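Local coordinates for protein amidase (Bacillus anthracis, PDB 5EWQ) that probably hydrolyses amide bonds, as a member of the amidase family, to release a carboxylate and ammonia, at residues Met168-Ala172 with Asn173-Phe177; Phe177-Pro180 with Ser181-Gly185; Tyr403-Thr406 with Leu407-Ser411. One frame throughout, in Å; residues are numbered along the deposited sequence.

All three contacts are local: two turns and the start of a helix. Contact 1 closes a single turn around residues 169-174, just after strand 161-166. The chain then runs through Phe177, which contacts 1 and 2 share, and contact 2 turns it again at residues 180-183 into the small sheet of strands 183-184 and 188-189. Contact 3 comes much later, at the start of helix 406-412. None of the three nests within another; they follow in series, but space brings them together. Leu175 O accepts a hydrogen bond from Leu407 N, and Ser176 OG bonds to Tyr403 O, so the loop of contacts 1 and 2 is tied to the start of that helix.

Contact 1: residues Met168-Ala172 with Asn173-Phe177; sequences MSEWA and NYLSF
Leu175 turns back on the residues at the start of the turn and divides its methyls between two of them. CD1 approaches CD1 of the Trp171 indole at 3.8 Å, meeting the ring obliquely, while CD2 lies 3.5 Å from OE2 at the end of the Glu170 chain. What sets this up is the Leu175 first torsion (chi1 -168°), which carries CG opposite the backbone N, back toward the turn. The Glu170 chain is extended, so its carboxylate reaches the methyl at full length, and OE2 also accepts a hydrogen bond from the backbone N of Gly185. Tyr174 heads elsewhere: its CB sits 3.3 Å from Trp171 O, but its ring leads away to meet Phe367, whose ring also makes an edge-to-face contact with Trp171. On the other flank CB of Ser169 lies 3.7 Å from CB of Asn173, and Ser169 OG is hydrogen-bonded to Gly182 N.

Two backbone bonds close the turn. Asn173 N reaches Ser169 O at 3.2 Å, standing above that carbonyl plane, whereas Tyr174 N lies in the plane of the Glu170 carbonyl, 3.3 Å from its O. Trp171, Ala172 and Asn173 have positive phi and psi, making this a short turn of left-handed helix after strand 161-166 of the large mixed sheet. The Ser169 backbone bonds to Ser204, in a Gly/Ser-rich run consistent with the amidase signature. Chemically, the contact joins a backbone-bonded turn to an apolar contact between leucine and indole, and the buried Glu170 carboxylate beside a methyl has a backbone N-H to help satisfy its polar end.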
loop_
_atom_site.group_PDB
_atom_site.type_symbol
_atom_site.label_atom_id
_atom_site.label_comp_id
_atom_site.label_asym_id
_atom_site.label_seq_id
_atom_site.Cartn_x
_atom_site.Cartn_y
_atom_site.Cartn_z
HETATM N N MSE A 168 -7.640 5.724 -3.679
HETATM C CA MSE A 168 -7.930 4.386 -3.182
HETATM C C MSE A 168 -9.351 3.953 -3.506
HETATM O O MSE A 168 -10.217 4.782 -3.776
HETATM C CB MSE A 168 -7.714 4.332 -1.670
HETATM C CG MSE A 168 -8.508 5.384 -0.910
HETATM SE SE MSE A 168 -8.336 5.250 1.027
HETATM C CE MSE A 168 -9.368 3.627 1.322
ATOM N N SER A 169 -9.582 2.645 -3.479
ATOM C CA SER A 169 -10.938 2.128 -3.531
ATOM C C SER A 169 -11.661 2.605 -2.279
ATOM O O SER A 169 -11.181 2.395 -1.165
ATOM C CB SER A 169 -10.945 0.602 -3.624
ATOM O OG SER A 169 -10.231 0.159 -4.763
ATOM N N GLU A 170 -12.803 3.262 -2.468
ATOM C CA GLU A 170 -13.522 3.905 -1.371
ATOM C C GLU A 170 -13.843 2.926 -0.244
ATOM O O GLU A 170 -14.244 1.789 -0.495
ATOM C CB GLU A 170 -14.807 4.555 -1.891
ATOM C CG GLU A 170 -15.528 5.416 -0.867
ATOM C CD GLU A 170 -16.623 6.263 -1.485
ATOM O OE1 GLU A 170 -17.394 6.887 -0.726
ATOM O OE2 GLU A 170 -16.710 6.310 -2.730
ATOM N N TRP A 171 -13.650 3.383 0.992
ATOM C CA TRP A 171 -13.832 2.563 2.190
ATOM C C TRP A 171 -12.991 1.291 2.151
ATOM O O TRP A 171 -13.433 0.237 2.612
ATOM C CB TRP A 171 -15.308 2.201 2.385
ATOM C CG TRP A 171 -16.161 3.349 2.826
ATOM C CD1 TRP A 171 -17.203 3.907 2.144
ATOM C CD2 TRP A 171 -16.041 4.086 4.049
ATOM N NE1 TRP A 171 -17.743 4.942 2.869
ATOM C CE2 TRP A 171 -17.049 5.071 4.044
ATOM C CE3 TRP A 171 -15.183 4.007 5.151
ATOM C CZ2 TRP A 171 -17.216 5.974 5.091
ATOM C CZ3 TRP A 171 -15.354 4.902 6.192
ATOM C CH2 TRP A 171 -16.362 5.872 6.155
ATOM N N ALA A 172 -11.781 1.407 1.610
ATOM C CA ALA A 172 -10.871 0.276 1.441
ATOM C C ALA A 172 -11.554 -0.860 0.690
ATOM O O ALA A 172 -11.478 -2.021 1.095
ATOM C CB ALA A 172 -10.356 -0.205 2.790
ATOM N N ASN A 173 -12.222 -0.501 -0.404
ATOM C CA ASN A 173 -13.006 -1.435 -1.209
ATOM C C ASN A 173 -14.085 -2.135 -0.389
ATOM O O ASN A 173 -14.094 -3.361 -0.266
ATOM C CB ASN A 173 -12.101 -2.472 -1.876
ATOM C CG ASN A 173 -12.823 -3.272 -2.944
ATOM O OD1 ASN A 173 -13.768 -2.785 -3.567
ATOM N ND2 ASN A 173 -12.385 -4.507 -3.157
ATOM N N TYR A 174 -14.992 -1.347 0.178
ATOM C CA TYR A 174 -16.126 -1.899 0.909
ATOM C C TYR A 174 -17.328 -0.971 0.803
ATOM O O TYR A 174 -17.816 -0.450 1.805
ATOM C CB TYR A 174 -15.765 -2.138 2.376
ATOM C CG TYR A 174 -16.649 -3.160 3.056
ATOM C CD1 TYR A 174 -16.478 -4.518 2.815
ATOM C CD2 TYR A 174 -17.652 -2.772 3.935
ATOM C CE1 TYR A 174 -17.281 -5.460 3.428
ATOM C CE2 TYR A 174 -18.461 -3.709 4.555
ATOM C CZ TYR A 174 -18.269 -5.050 4.296
ATOM O OH TYR A 174 -19.068 -5.988 4.907
ATOM N N LEU A 175 -17.799 -0.768 -0.423
ATOM C CA LEU A 175 -18.943 0.096 -0.674
ATOM C C LEU A 175 -20.030 -0.665 -1.429
ATOM O O LEU A 175 -21.179 -0.715 -0.992
ATOM C CB LEU A 175 -18.509 1.337 -1.456
ATOM C CG LEU A 175 -19.529 2.471 -1.553
ATOM C CD1 LEU A 175 -20.024 2.848 -0.170
ATOM C CD2 LEU A 175 -18.920 3.678 -2.251
ATOM N N SER A 176 -19.659 -1.261 -2.557
ATOM C CA SER A 176 -20.583 -2.083 -3.332
ATOM C C SER A 176 -19.830 -3.121 -4.156
ATOM O O SER A 176 -18.621 -3.007 -4.363
ATOM C CB SER A 176 -21.447 -1.215 -4.248
ATOM O OG SER A 176 -20.705 -0.760 -5.366
ATOM N N PHE A 177 -20.554 -4.129 -4.630
ATOM C CA PHE A 177 -19.953 -5.221 -5.388
ATOM C C PHE A 177 -19.650 -4.815 -6.829
ATOM O O PHE A 177 -18.871 -5.475 -7.517
ATOM C CB PHE A 177 -20.872 -6.445 -5.385
ATOM C CG PHE A 177 -21.269 -6.909 -4.011
ATOM C CD1 PHE A 177 -20.468 -7.789 -3.303
ATOM C CD2 PHE A 177 -22.453 -6.475 -3.434
ATOM C CE1 PHE A 177 -20.835 -8.222 -2.041
ATOM C CE2 PHE A 177 -22.825 -6.905 -2.172
ATOM C CZ PHE A 177 -22.016 -7.780 -1.476
#

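Contact 2: residues Phe177-Pro180 with Ser181-Gly185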
loop_
_atom_site.group_PDB
_atom_site.type_symbol
_atom_site.label_atom_id
_atom_site.label_comp_id
_atom_site.label_asym_id
_atom_site.label_seq_id
_atom_site.Cartn_x
_atom_site.Cartn_y
_atom_site.Cartn_z
ATOM N N PHE A 177 -20.554 -4.129 -4.630
ATOM C CA PHE A 177 -19.953 -5.221 -5.388
ATOM C C PHE A 177 -19.650 -4.815 -6.829
ATOM O O PHE A 177 -18.871 -5.475 -7.517
ATOM C CB PHE A 177 -20.872 -6.445 -5.385
ATOM C CG PHE A 177 -21.269 -6.909 -4.011
ATOM C CD1 PHE A 177 -20.468 -7.789 -3.303
ATOM C CD2 PHE A 177 -22.453 -6.475 -3.434
ATOM C CE1 PHE A 177 -20.835 -8.222 -2.041
ATOM C CE2 PHE A 177 -22.825 -6.905 -2.172
ATOM C CZ PHE A 177 -22.016 -7.780 -1.476
ATOM N N THR A 178 -20.267 -3.728 -7.280
ATOM C CA THR A 178 -20.158 -3.308 -8.673
ATOM C C THR A 178 -19.129 -2.202 -8.878
ATOM O O THR A 178 -18.816 -1.840 -10.011
ATOM C CB THR A 178 -21.512 -2.817 -9.216
ATOM O OG1 THR A 178 -21.948 -1.680 -8.462
ATOM C CG2 THR A 178 -22.557 -3.918 -9.121
HETATM N N MSE A 179 -18.610 -1.664 -7.779
HETATM C CA MSE A 179 -17.645 -0.573 -7.850
HETATM C C MSE A 179 -16.286 -1.065 -8.337
HETATM O O MSE A 179 -15.721 -2.000 -7.770
HETATM C CB MSE A 179 -17.496 0.103 -6.486
HETATM C CG MSE A 179 -16.653 1.369 -6.514
HETATM SE SE MSE A 179 -16.265 2.059 -4.734
HETATM C CE MSE A 179 -15.071 0.640 -4.132
ATOM N N PRO A 180 -15.759 -0.431 -9.395
ATOM C CA PRO A 180 -14.437 -0.776 -9.927
ATOM C C PRO A 180 -13.324 -0.420 -8.949
ATOM O O PRO A 180 -13.439 0.565 -8.219
ATOM C CB PRO A 180 -14.339 0.070 -11.200
ATOM C CG PRO A 180 -15.246 1.225 -10.951
ATOM C CD PRO A 180 -16.385 0.668 -10.148
ATOM N N SER A 181 -12.263 -1.218 -8.937
ATOM C CA SER A 181 -11.130 -0.966 -8.061
ATOM C C SER A 181 -10.413 0.316 -8.464
ATOM O O SER A 181 -10.283 0.619 -9.650
ATOM C CB SER A 181 -10.159 -2.146 -8.088
ATOM O OG SER A 181 -9.692 -2.392 -9.403
ATOM N N GLY A 182 -9.952 1.069 -7.471
ATOM C CA GLY A 182 -9.252 2.313 -7.726
ATOM C C GLY A 182 -10.182 3.508 -7.812
ATOM O O GLY A 182 -9.734 4.644 -7.960
ATOM N N TYR A 183 -11.484 3.259 -7.719
ATOM C CA TYR A 183 -12.457 4.344 -7.761
ATOM C C TYR A 183 -12.782 4.871 -6.367
ATOM O O TYR A 183 -12.910 4.105 -5.412
ATOM C CB TYR A 183 -13.746 3.896 -8.454
ATOM C CG TYR A 183 -14.822 4.960 -8.446
ATOM C CD1 TYR A 183 -14.819 5.983 -9.386
ATOM C CD2 TYR A 183 -15.832 4.949 -7.492
ATOM C CE1 TYR A 183 -15.797 6.964 -9.379
ATOM C CE2 TYR A 183 -16.812 5.927 -7.477
ATOM C CZ TYR A 183 -16.790 6.930 -8.424
ATOM O OH TYR A 183 -17.764 7.903 -8.413
ATOM N N SER A 184 -12.918 6.189 -6.265
ATOM C CA SER A 184 -13.329 6.832 -5.024
ATOM C C SER A 184 -14.235 8.015 -5.338
ATOM O O SER A 184 -14.011 8.731 -6.314
ATOM C CB SER A 184 -12.117 7.298 -4.219
ATOM O OG SER A 184 -11.520 8.435 -4.816
ATOM N N GLY A 185 -15.253 8.220 -4.510
ATOM C CA GLY A 185 -16.173 9.326 -4.702
ATOM C C GLY A 185 -15.527 10.670 -4.425
ATOM O O GLY A 185 -16.076 11.716 -4.765
#
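Pro180 and Tyr183 are the first and last residues of a type II beta turn, in which Tyr183 N makes only a weak hydrogen bond to Pro180 O, at 3.4 Å. Ser181 and Gly182 occupy the two central places, and Gly182 takes the positive phi (89°) usual for the third residue of such a turn.

Tyr183 CB sits beside Pro180, 3.4 Å from Pro180 O and 4.0 Å from Pro180 CG, and the two side chains lie alongside each other, pointing the same way. With CG opposite the tyrosine's backbone N (chi1 176°), the ring runs on so that its CD2 comes up to Met179, which is modelled as selenomethionine. The Met179 and Tyr183 side chains cross at about a right angle. Met179 CG lies 3.8 Å from Tyr183 CD2, approaching the ring obliquely, and the selenium is 4.0 Å from that same CD2. Measured to the ring centroid, Met179 SE is 5.4 Å away and at the ring edge, a Met-aromatic contact.

Beyond the turn, the Tyr183 hydroxyl is hydrogen-bonded to that of Tyr17, and its ring meets Tyr403 edge-to-face. Tyr403 also packs against Met179 and Pro180, so one aromatic residue from far along the chain touches Met179, Pro180 and Tyr183 alike. Ser181 OG makes a weak hydrogen bond to Asp200 OD1, and Ser181 O accepts a hydrogen bond from Gln189 NE2. The arrangement is that of a type II beta turn feeding directly into a strand: 183-184 pairs with 188-189 as a small two-stranded antiparallel sheet, separate from the large mixed sheet of the amidase domain.

Contact 3: residues Tyr403-Thr406 with Leu407-Ser411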
loop_
_atom_site.group_PDB
_atom_site.type_symbol
_atom_site.label_atom_id
_atom_site.label_comp_id
_atom_site.label_asym_id
_atom_site.label_seq_id
_atom_site.Cartn_x
_atom_site.Cartn_y
_atom_site.Cartn_z
ATOM N N TYR A 403 -21.778 3.905 -7.876
ATOM C CA TYR A 403 -21.932 2.459 -7.972
ATOM C C TYR A 403 -22.679 1.894 -6.767
ATOM O O TYR A 403 -22.661 0.689 -6.526
ATOM C CB TYR A 403 -20.563 1.790 -8.114
ATOM C CG TYR A 403 -19.754 2.319 -9.277
ATOM C CD1 TYR A 403 -19.927 1.811 -10.558
ATOM C CD2 TYR A 403 -18.821 3.332 -9.096
ATOM C CE1 TYR A 403 -19.193 2.296 -11.626
ATOM C CE2 TYR A 403 -18.081 3.822 -10.158
ATOM C CZ TYR A 403 -18.272 3.300 -11.420
ATOM O OH TYR A 403 -17.539 3.782 -12.480
ATOM N N GLY A 404 -23.335 2.772 -6.014
ATOM C CA GLY A 404 -24.153 2.351 -4.891
ATOM C C GLY A 404 -23.396 2.230 -3.581
ATOM O O GLY A 404 -22.217 2.571 -3.498
ATOM N N GLN A 405 -24.086 1.740 -2.554
ATOM C CA GLN A 405 -23.496 1.575 -1.230
ATOM C C GLN A 405 -24.091 0.367 -0.510
ATOM O O GLN A 405 -24.384 0.425 0.684
ATOM C CB GLN A 405 -23.696 2.842 -0.394
ATOM C CG GLN A 405 -25.137 3.326 -0.329
ATOM C CD GLN A 405 -25.312 4.527 0.580
ATOM O OE1 GLN A 405 -24.359 4.991 1.205
ATOM N NE2 GLN A 405 -26.534 5.034 0.659
ATOM N N THR A 406 -24.253 -0.727 -1.247
ATOM C CA THR A 406 -24.893 -1.933 -0.727
ATOM C C THR A 406 -24.146 -2.539 0.461
ATOM O O THR A 406 -24.764 -3.038 1.403
ATOM C CB THR A 406 -25.023 -3.006 -1.828
ATOM O OG1 THR A 406 -25.611 -2.425 -3.000
ATOM C CG2 THR A 406 -25.890 -4.164 -1.353
ATOM N N LEU A 407 -22.818 -2.488 0.417
ATOM C CA LEU A 407 -21.996 -3.119 1.447
ATOM C C LEU A 407 -22.100 -2.426 2.805
ATOM O O LEU A 407 -22.233 -3.090 3.834
ATOM C CB LEU A 407 -20.534 -3.167 1.000
ATOM C CG LEU A 407 -20.186 -4.321 0.059
ATOM C CD1 LEU A 407 -18.774 -4.174 -0.482
ATOM C CD2 LEU A 407 -20.347 -5.647 0.783
ATOM N N ILE A 408 -22.040 -1.098 2.810
ATOM C CA ILE A 408 -22.122 -0.353 4.062
ATOM C C ILE A 408 -23.560 -0.317 4.570
ATOM O O ILE A 408 -23.804 -0.083 5.754
ATOM C CB ILE A 408 -21.588 1.087 3.914
ATOM C CG1 ILE A 408 -22.510 1.926 3.030
ATOM C CG2 ILE A 408 -20.175 1.076 3.359
ATOM C CD1 ILE A 408 -22.064 3.363 2.890
ATOM N N GLU A 409 -24.510 -0.551 3.670
ATOM C CA GLU A 409 -25.910 -0.668 4.057
ATOM C C GLU A 409 -26.150 -2.004 4.746
ATOM O O GLU A 409 -26.913 -2.090 5.706
ATOM C CB GLU A 409 -26.828 -0.524 2.842
ATOM C CG GLU A 409 -27.059 0.911 2.397
ATOM C CD GLU A 409 -27.921 1.002 1.152
ATOM O OE1 GLU A 409 -27.917 0.042 0.354
ATOM O OE2 GLU A 409 -28.606 2.032 0.975
ATOM N N ALA A 410 -25.484 -3.043 4.251
ATOM C CA ALA A 410 -25.604 -4.379 4.822
ATOM C C ALA A 410 -24.953 -4.444 6.200
ATOM O O ALA A 410 -25.429 -5.152 7.088
ATOM C CB ALA A 410 -24.983 -5.409 3.892
ATOM N N SER A 411 -23.865 -3.701 6.369
ATOM C CA SER A 411 -23.148 -3.674 7.638
ATOM C C SER A 411 -23.949 -2.941 8.709
ATOM O O SER A 411 -23.873 -3.275 9.892
ATOM C CB SER A 411 -21.776 -3.020 7.464
ATOM O OG SER A 411 -21.047 -3.026 8.679
#
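Gln405 O and Thr406 O take the first two backbone bonds of helix 406-412, from Glu409 N at 3.1 Å and from Ala410 N at 2.9 Å. Ser411 N continues the pattern to Leu407 O, and Gln405 stands at the N-cap position.

The polar ends of the side chains take their firmest partners from helix 386-394. Glu409 OE2 makes a salt bridge to Lys394 NZ, while the Gln405 amide is gripped at both ends: OE1 accepts from Asn393 ND2 and NE2 donates to Ile390 O. The bond to a backbone carbonyl, which can only accept, is what argues for this way round of the amide. Glu409 passes across Gln405 at roughly a right angle, with the carboxylate and amide planes 38° apart. The oxygen Glu409 OE2 comes to 3.7 Å from Gln405 NE2, an electrostatic neighbour at most, while Glu409 CG lies 3.2 Å from Gln405 O.

Ile408 meets the same glutamine from another direction. A first torsion of 52° swings Gln405 CG between its own N and carbonyl carbon, and the extended chain then runs past the isoleucine. Ile408 CD1 lies 3.3 Å from Gln405 OE1 and 3.7 Å from Gln405 CB, while Ile408 CG1 packs 3.4 Å from Gln405 O. Thr406 faces outward, and Ala410 CB rests 3.4 Å from Thr406 O.

One side of the helix start packs on two longer helices: Ile408 reaches Leu386 and Asn393 of helix 386-394 and also Phe367 of helix 360-377, where Ser411 OG is hydrogen-bonded to Glu364 O. The loop that follows helix 170-173 packs here too, with Leu175 against Gln405 and Phe177 against Leu407.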